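Hemin ABC transporter, periplasmic hemin-binding protein HutB (Vibrio cholerae, PDB 5KHL) probably captures hemin in the periplasm and delivers it to the inner-membrane ABC transporter that imports it. Local coordinates at residues 156-159 with 160-163; 195-198 with 199-202; 233-236 with 237-240. All coordinates share one frame; numbering follows the deposited sequence.

Contact 1 of 3, residues 156-159 with 160-163; sequences LLHE and GRAA
Leu157 and Ala163 make the close-packed end of this reversal, where the CD2 methyl of Leu157 lies 3.5 Å from the Ala163 CB methyl. Leu157 CG stands anti to its own carbonyl carbon (chi1 -52°), which carries one branch toward Ala163 although the CB bond itself runs alongside. Leu157 is buried and also packs on Val228, and its backbone N is bonded to the hydroxyl of Ser211. The outer end of the loop is held more lightly. Arg161 N donates to His158 O over 3.4 Å, a weak bond with an N-H...O angle of 145°. Between them, Glu159 and Gly160 occupy the corners of a type II turn, with glycine taking the positive phi at the second corner. Across that turn the contact is aliphatic: Arg161 CG approaches His158 CB to 3.6 Å and lies at the edge of the imidazole, near its plane. Beyond CG the arginine chain bends twice and leads its guanidinium group away, while Glu159 turns outward and touches Lys217; both are exposed. Backbone bonding of Leu156 with Asn164 closes the base. The whole is a worked example of a beta-hairpin, a surface loop joining the antiparallel strands 152-156 and 164-166 and reversing the chain through a type II beta turn.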
ATOM      1  N   LEU A 156       1.447  -6.115 -12.350  1.00 57.93           N
ATOM      2  CA  LEU A 156       2.300  -4.953 -12.254  1.00 58.26           C
ATOM      3  C   LEU A 156       2.857  -4.752 -13.637  1.00 68.61           C
ATOM      4  O   LEU A 156       3.735  -5.503 -14.064  1.00 76.83           O
ATOM      5  CB  LEU A 156       3.406  -5.176 -11.228  1.00 56.29           C
ATOM      6  CG  LEU A 156       4.067  -3.948 -10.616  1.00 55.90           C
ATOM      7  CD1 LEU A 156       3.070  -3.161  -9.785  1.00 50.92           C
ATOM      8  CD2 LEU A 156       5.245  -4.371  -9.760  1.00 55.40           C
ATOM      9  N   LEU A 157       2.309  -3.773 -14.353  1.00 68.99           N
ATOM     10  CA  LEU A 157       2.674  -3.533 -15.751  1.00 75.06           C
ATOM     11  C   LEU A 157       3.545  -2.288 -15.874  1.00 78.36           C
ATOM     12  O   LEU A 157       3.296  -1.296 -15.199  1.00 80.51           O
ATOM     13  CB  LEU A 157       1.414  -3.392 -16.616  1.00 68.41           C
ATOM     14  CG  LEU A 157       0.373  -4.518 -16.500  1.00 65.45           C
ATOM     15  CD1 LEU A 157      -0.934  -4.191 -17.199  1.00 64.68           C
ATOM     16  CD2 LEU A 157       0.922  -5.822 -17.037  1.00 63.30           C
ATOM     17  N   HIS A 158       4.584  -2.352 -16.707  1.00 87.56           N
ATOM     18  CA  HIS A 158       5.394  -1.167 -17.027  1.00 84.41           C
ATOM     19  C   HIS A 158       5.670  -1.079 -18.523  1.00 90.95           C
ATOM     20  O   HIS A 158       5.602  -2.075 -19.249  1.00 91.02           O
ATOM     21  CB  HIS A 158       6.731  -1.162 -16.272  1.00 78.86           C
ATOM     22  CG  HIS A 158       6.599  -0.895 -14.798  1.00 85.76           C
ATOM     23  ND1 HIS A 158       5.424  -0.510 -14.214  1.00 85.58           N
ATOM     24  CD2 HIS A 158       7.521  -0.975 -13.802  1.00 86.99           C
ATOM     25  CE1 HIS A 158       5.610  -0.358 -12.903  1.00 82.62           C
ATOM     26  NE2 HIS A 158       6.869  -0.632 -12.638  1.00 83.72           N
ATOM     27  N   GLU A 159       5.986   0.127 -18.978  1.00 94.95           N
ATOM     28  CA  GLU A 159       6.357   0.343 -20.366  1.00 99.17           C
ATOM     29  C   GLU A 159       7.682  -0.377 -20.627  1.00 97.84           C
ATOM     30  O   GLU A 159       8.677  -0.136 -19.940  1.00 96.09           O
ATOM     31  CB  GLU A 159       6.452   1.850 -20.673  1.00104.42           C
ATOM     32  CG  GLU A 159       5.100   2.603 -20.761  1.00123.23           C
ATOM     33  CD  GLU A 159       4.293   2.628 -19.452  1.00122.27           C
ATOM     34  OE1 GLU A 159       4.837   2.285 -18.373  1.00118.79           O
ATOM     35  OE2 GLU A 159       3.097   2.994 -19.509  1.00122.40           O
ATOM     36  N   GLY A 160       7.679  -1.302 -21.581  1.00 93.21           N
ATOM     37  CA  GLY A 160       8.889  -2.024 -21.939  1.00101.46           C
ATOM     38  C   GLY A 160       9.405  -3.056 -20.942  1.00105.16           C
ATOM     39  O   GLY A 160      10.373  -3.762 -21.243  1.00112.18           O
ATOM     40  N   ARG A 161       8.787  -3.147 -19.761  1.00102.79           N
ATOM     41  CA  ARG A 161       9.115  -4.213 -18.804  1.00 94.67           C
ATOM     42  C   ARG A 161       8.182  -5.394 -18.994  1.00 94.36           C
ATOM     43  O   ARG A 161       7.075  -5.247 -19.519  1.00 92.89           O
ATOM     44  CB  ARG A 161       9.019  -3.737 -17.351  1.00 78.81           C
ATOM     45  CG  ARG A 161       9.922  -2.570 -16.999  1.00 86.99           C
ATOM     46  CD  ARG A 161      11.317  -3.015 -16.605  1.00 89.45           C
ATOM     47  NE  ARG A 161      12.322  -2.737 -17.631  1.00 97.96           N
ATOM     48  CZ  ARG A 161      13.612  -2.544 -17.366  1.00106.19           C
ATOM     49  NH1 ARG A 161      14.478  -2.301 -18.342  1.00106.92           N
ATOM     50  NH2 ARG A 161      14.033  -2.587 -16.108  1.00111.53           N
ATOM     51  N   ALA A 162       8.631  -6.566 -18.560  1.00 84.13           N
ATOM     52  CA  ALA A 162       7.788  -7.749 -18.609  1.00 77.80           C
ATOM     53  C   ALA A 162       6.692  -7.656 -17.543  1.00 66.70           C
ATOM     54  O   ALA A 162       6.943  -7.264 -16.405  1.00 57.79           O
ATOM     55  CB  ALA A 162       8.627  -9.008 -18.431  1.00 80.13           C
ATOM     56  N   ALA A 163       5.469  -7.992 -17.937  1.00 60.69           N
ATOM     57  CA  ALA A 163       4.317  -7.977 -17.032  1.00 61.27           C
ATOM     58  C   ALA A 163       4.551  -8.818 -15.785  1.00 53.24           C
ATOM     59  O   ALA A 163       4.638 -10.040 -15.867  1.00 53.09           O
ATOM     60  CB  ALA A 163       3.081  -8.472 -17.761  1.00 61.46           C
TER

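Contact 2 of 3, residues 195-198 with 199-202; sequences LSME and SMIE
Three successive backbone bonds, Met200 N to Ser196 O (3.2 Å), Ile201 N to Met197 O and Glu202 N to Glu198 O, wind residues 196-202 into the first turns of helix 197-203. Ser196 is its N-cap: the hydroxyl OG accepts from Ser199 N at 3.0 Å in a nearly straight bond (168°), satisfying an amide that has no preceding helical carbonyl to pair with. Beside this polar cap lies a hydrophobic staple, in which Leu195, the N' residue just before the cap, meets Met200 at position N4 within the helix. The Ser199 hydroxyl sits close by, its OG 3.1 Å from Ser196 OG, while its CB carries the apolar side of the same residue against Leu195.

Leu195 bends its two methyls back over the helix start. With CG anti to its backbone N (chi1 179°), CD1 reaches Ser199 CB at 3.6 Å, and CD2 meets the Met200 methyl. The Leu195 and Met200 side chains cross at about a right angle, both buried and both resting on Leu155 of strand 152-156, with Leu195 also touching Leu153. Met197 runs alongside Met200 and points the same way, but it is modelled in two conformers, so its methyl contact is less certain. The thioether chain of Met200 stays extended from CB to SD and bends only at the last torsion (chi3 -65°), which sets its CE 3.5 Å from Leu195 CD2.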
ATOM      1  N   LEU A 195       5.216 -12.873 -14.868  1.00 65.78           N
ATOM      2  CA  LEU A 195       4.190 -13.897 -15.002  1.00 62.02           C
ATOM      3  C   LEU A 195       4.185 -14.439 -16.416  1.00 60.28           C
ATOM      4  O   LEU A 195       3.805 -13.733 -17.352  1.00 59.29           O
ATOM      5  CB  LEU A 195       2.806 -13.343 -14.644  1.00 65.82           C
ATOM      6  CG  LEU A 195       1.627 -14.318 -14.771  1.00 57.61           C
ATOM      7  CD1 LEU A 195       1.815 -15.526 -13.869  1.00 54.80           C
ATOM      8  CD2 LEU A 195       0.308 -13.630 -14.467  1.00 60.77           C
ATOM      9  N   SER A 196       4.612 -15.691 -16.557  1.00 54.81           N
ATOM     10  CA  SER A 196       4.642 -16.338 -17.852  1.00 58.06           C
ATOM     11  C   SER A 196       3.248 -16.300 -18.455  1.00 76.45           C
ATOM     12  O   SER A 196       2.248 -16.464 -17.747  1.00 75.91           O
ATOM     13  CB  SER A 196       5.147 -17.776 -17.735  1.00 62.15           C
ATOM     14  OG  SER A 196       4.093 -18.722 -17.821  1.00 60.72           O
ATOM     15  N   MET A 197       3.184 -16.046 -19.757  1.00 73.14           N
ATOM     16  CA  MET A 197       1.902 -16.001 -20.446  0.50 76.85           C
ATOM     17  C   MET A 197       1.112 -17.297 -20.230  1.00 80.12           C
ATOM     18  O   MET A 197      -0.113 -17.258 -20.127  1.00 84.78           O
ATOM     19  CB  MET A 197       2.101 -15.735 -21.943  0.50 80.44           C
ATOM     20  CG  MET A 197       2.007 -14.266 -22.369  0.50 82.19           C
ATOM     21  SD  MET A 197       1.950 -13.065 -21.020  0.50 96.79           S
ATOM     22  CE  MET A 197       0.191 -12.878 -20.782  0.50 53.43           C
ATOM     23  N   GLU A 198       1.816 -18.429 -20.136  1.00 89.98           N
ATOM     24  CA  GLU A 198       1.193 -19.742 -19.911  1.00 82.55           C
ATOM     25  C   GLU A 198       0.521 -19.859 -18.538  1.00 70.41           C
ATOM     26  O   GLU A 198      -0.609 -20.374 -18.448  1.00 61.09           O
ATOM     27  CB  GLU A 198       2.219 -20.864 -20.050  1.00 83.09           C
ATOM     28  CG  GLU A 198       2.900 -20.899 -21.406  1.00 93.66           C
ATOM     29  CD  GLU A 198       4.417 -20.967 -21.286  1.00100.10           C
ATOM     30  OE1 GLU A 198       5.008 -21.998 -21.674  1.00101.90           O
ATOM     31  OE2 GLU A 198       5.012 -19.984 -20.789  1.00102.13           O
ATOM     32  N   SER A 199       1.215 -19.411 -17.485  1.00 56.41           N
ATOM     33  CA  SER A 199       0.678 -19.420 -16.128  1.00 56.51           C
ATOM     34  C   SER A 199      -0.614 -18.608 -16.071  1.00 58.41           C
ATOM     35  O   SER A 199      -1.590 -19.031 -15.453  1.00 61.38           O
ATOM     36  CB  SER A 199       1.702 -18.862 -15.133  1.00 57.68           C
ATOM     37  OG  SER A 199       2.904 -19.617 -15.131  1.00 62.78           O
ATOM     38  N   MET A 200      -0.611 -17.449 -16.740  1.00 65.81           N
ATOM     39  CA  MET A 200      -1.773 -16.573 -16.763  1.00 56.52           C
ATOM     40  C   MET A 200      -2.952 -17.262 -17.417  1.00 56.05           C
ATOM     41  O   MET A 200      -4.061 -17.272 -16.868  1.00 67.07           O
ATOM     42  CB  MET A 200      -1.472 -15.270 -17.482  1.00 55.97           C
ATOM     43  CG  MET A 200      -2.546 -14.225 -17.205  1.00 55.66           C
ATOM     44  SD  MET A 200      -2.299 -12.728 -18.157  1.00 75.73           S
ATOM     45  CE  MET A 200      -0.759 -12.134 -17.473  1.00 95.85           C
ATOM     46  N   ILE A 201      -2.718 -17.837 -18.587  1.00 61.00           N
ATOM     47  CA  ILE A 201      -3.731 -18.661 -19.230  1.00 76.16           C
ATOM     48  C   ILE A 201      -4.231 -19.765 -18.283  1.00 71.34           C
ATOM     49  O   ILE A 201      -5.436 -20.001 -18.166  1.00 69.31           O
ATOM     50  CB  ILE A 201      -3.201 -19.320 -20.502  1.00 77.74           C
ATOM     51  CG1 ILE A 201      -2.770 -18.276 -21.525  1.00 86.07           C
ATOM     52  CG2 ILE A 201      -4.250 -20.207 -21.104  1.00 79.89           C
ATOM     53  CD1 ILE A 201      -2.105 -18.904 -22.753  1.00 96.91           C
ATOM     54  N   GLU A 202      -3.294 -20.422 -17.604  1.00 55.75           N
ATOM     55  CA  GLU A 202      -3.629 -21.505 -16.692  1.00 55.45           C
ATOM     56  C   GLU A 202      -4.457 -21.029 -15.496  1.00 58.36           C
ATOM     57  O   GLU A 202      -5.429 -21.689 -15.116  1.00 61.18           O
ATOM     58  CB  GLU A 202      -2.351 -22.204 -16.204  1.00 55.93           C
ATOM     59  CG  GLU A 202      -2.604 -23.443 -15.353  1.00 55.48           C
ATOM     60  CD  GLU A 202      -3.667 -24.371 -15.942  1.00 69.46           C
ATOM     61  OE1 GLU A 202      -4.450 -24.944 -15.150  1.00 82.19           O
ATOM     62  OE2 GLU A 202      -3.727 -24.544 -17.183  1.00 68.86           O
TER

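Contact 3 of 3, residues 233-236 with 237-240; sequences ATPA and GQNK
Thr234 and Gly237 face each other across the first turn of helix 235-238, with the threonine hydroxyl OG1 accepting from Gly237 N at 3.1 Å. This is an N-cap, and two hydrogen bonds hold OG1, one accepted from Gly237 N and one given to Leu231 O. The side chain of Gln238 runs back toward the N-terminal end of the helix, over Thr234 O and Pro235. Its CG lies between the backbone N and the carbonyl carbon (chi1 59°), 3.1 Å from Thr234 O, and the extended chain sets NE2 3.7 Å from Pro235 CA. Thr234 O meanwhile takes the Gln238 amide at 2.9 Å. Asn239, the first residue to leave the helix, sets its CB against the oxygen of Pro235, which also receives Asn239 N at 2.8 Å. A Schellman motif ends the helix, with Lys240, at positive phi, as its C-prime residue: Asn241 N bonds to Ala236 O and Lys240 N to Gly237 O. Capped at both ends, the short helix leads into strand 242-244; Ala236 bonds through its backbone to Pro205, in the link between helix 197-203 and strand 207-210, and Lys240 forms a salt bridge with Asp222 of helix 221-227.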
ATOM      1  N   ALA A 233      -7.855 -14.934 -23.415  1.00 65.44           N
ATOM      2  CA  ALA A 233      -8.164 -16.334 -23.122  1.00 64.86           C
ATOM      3  C   ALA A 233      -8.429 -16.575 -21.626  1.00 62.30           C
ATOM      4  O   ALA A 233      -8.330 -17.706 -21.147  1.00 65.44           O
ATOM      5  CB  ALA A 233      -7.036 -17.234 -23.608  1.00 60.75           C
ATOM      6  N   THR A 234      -8.751 -15.505 -20.898  1.00 55.53           N
ATOM      7  CA  THR A 234      -9.195 -15.596 -19.512  1.00 51.74           C
ATOM      8  C   THR A 234     -10.562 -14.943 -19.412  1.00 52.32           C
ATOM      9  O   THR A 234     -10.890 -14.105 -20.240  1.00 54.52           O
ATOM     10  CB  THR A 234      -8.226 -14.907 -18.548  1.00 48.73           C
ATOM     11  OG1 THR A 234      -8.192 -13.508 -18.835  1.00 49.17           O
ATOM     12  CG2 THR A 234      -6.836 -15.474 -18.706  1.00 48.75           C
ATOM     13  N   PRO A 235     -11.376 -15.341 -18.417  1.00 63.77           N
ATOM     14  CA  PRO A 235     -12.664 -14.682 -18.171  1.00 57.01           C
ATOM     15  C   PRO A 235     -12.522 -13.180 -18.001  1.00 59.21           C
ATOM     16  O   PRO A 235     -13.291 -12.416 -18.602  1.00 56.88           O
ATOM     17  CB  PRO A 235     -13.147 -15.332 -16.878  1.00 53.41           C
ATOM     18  CG  PRO A 235     -12.585 -16.698 -16.942  1.00 53.52           C
ATOM     19  CD  PRO A 235     -11.220 -16.543 -17.573  1.00 62.18           C
ATOM     20  N   ALA A 236     -11.550 -12.767 -17.197  1.00 49.33           N
ATOM     21  CA  ALA A 236     -11.289 -11.352 -16.988  1.00 48.66           C
ATOM     22  C   ALA A 236     -11.096 -10.636 -18.328  1.00 51.76           C
ATOM     23  O   ALA A 236     -11.696  -9.594 -18.579  1.00 53.32           O
ATOM     24  CB  ALA A 236     -10.072 -11.173 -16.093  1.00 45.67           C
ATOM     25  N   GLY A 237     -10.287 -11.213 -19.207  1.00 51.37           N
ATOM     26  CA  GLY A 237     -10.042 -10.588 -20.487  1.00 54.78           C
ATOM     27  C   GLY A 237     -11.260 -10.575 -21.385  1.00 62.54           C
ATOM     28  O   GLY A 237     -11.583  -9.544 -21.982  1.00 70.06           O
ATOM     29  N   GLN A 238     -11.945 -11.710 -21.490  1.00 71.24           N
ATOM     30  CA  GLN A 238     -13.074 -11.819 -22.416  1.00 75.31           C
ATOM     31  C   GLN A 238     -14.298 -11.056 -21.877  1.00 70.00           C
ATOM     32  O   GLN A 238     -15.255 -10.799 -22.610  1.00 71.59           O
ATOM     33  CB  GLN A 238     -13.405 -13.300 -22.712  1.00 80.47           C
ATOM     34  CG  GLN A 238     -13.760 -14.154 -21.494  1.00 79.75           C
ATOM     35  CD  GLN A 238     -13.573 -15.654 -21.721  1.00 78.25           C
ATOM     36  OE1 GLN A 238     -12.750 -16.085 -22.537  1.00 67.94           O
ATOM     37  NE2 GLN A 238     -14.332 -16.456 -20.977  1.00 79.64           N
ATOM     38  N   ASN A 239     -14.245 -10.655 -20.608  1.00 64.29           N
ATOM     39  CA  ASN A 239     -15.273  -9.772 -20.046  1.00 65.90           C
ATOM     40  C   ASN A 239     -14.766  -8.350 -19.771  1.00 65.18           C
ATOM     41  O   ASN A 239     -15.490  -7.536 -19.193  1.00 61.43           O
ATOM     42  CB  ASN A 239     -15.850 -10.362 -18.751  1.00 59.48           C
ATOM     43  CG  ASN A 239     -16.677 -11.616 -18.989  1.00 63.56           C
ATOM     44  OD1 ASN A 239     -16.504 -12.625 -18.300  1.00 59.19           O
ATOM     45  ND2 ASN A 239     -17.581 -11.562 -19.973  1.00 76.35           N
ATOM     46  N   LYS A 240     -13.536  -8.055 -20.196  1.00 76.25           N
ATOM     47  CA  LYS A 240     -12.885  -6.762 -19.928  1.00 78.39           C
ATOM     48  C   LYS A 240     -13.033  -6.379 -18.452  1.00 72.34           C
ATOM     49  O   LYS A 240     -13.259  -5.222 -18.105  1.00 63.42           O
ATOM     50  CB  LYS A 240     -13.457  -5.662 -20.828  1.00 85.31           C
ATOM     51  CG  LYS A 240     -13.422  -5.957 -22.334  1.00 89.93           C
ATOM     52  CD  LYS A 240     -14.242  -4.917 -23.101  1.00 98.46           C
ATOM     53  CE  LYS A 240     -14.450  -5.302 -24.559  1.00104.43           C
ATOM     54  NZ  LYS A 240     -13.211  -5.129 -25.364  1.00107.77           N
TER

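Overall arrangement
Contacts 1, 2 and 3 follow one another along the chain, all on the same side of its centre and all at the periphery of the lobe built on the mixed five-stranded sheet. Contact 1 joins strands 152-156 and 164-166; contact 2 begins the helix that follows edge strand 192-194; contact 3 precedes the opposite edge strand, 242-244. Their centres lie 15 Å apart (1 and 2), 13 Å (2 and 3) and 19 Å (1 and 3). Ala163 O probably accepts a hydrogen bond from Leu195 N, tying contact 1 to contact 2, and Met200 O packs on Thr234 CG2. As in related binding proteins, hemin would be expected between the two lobes.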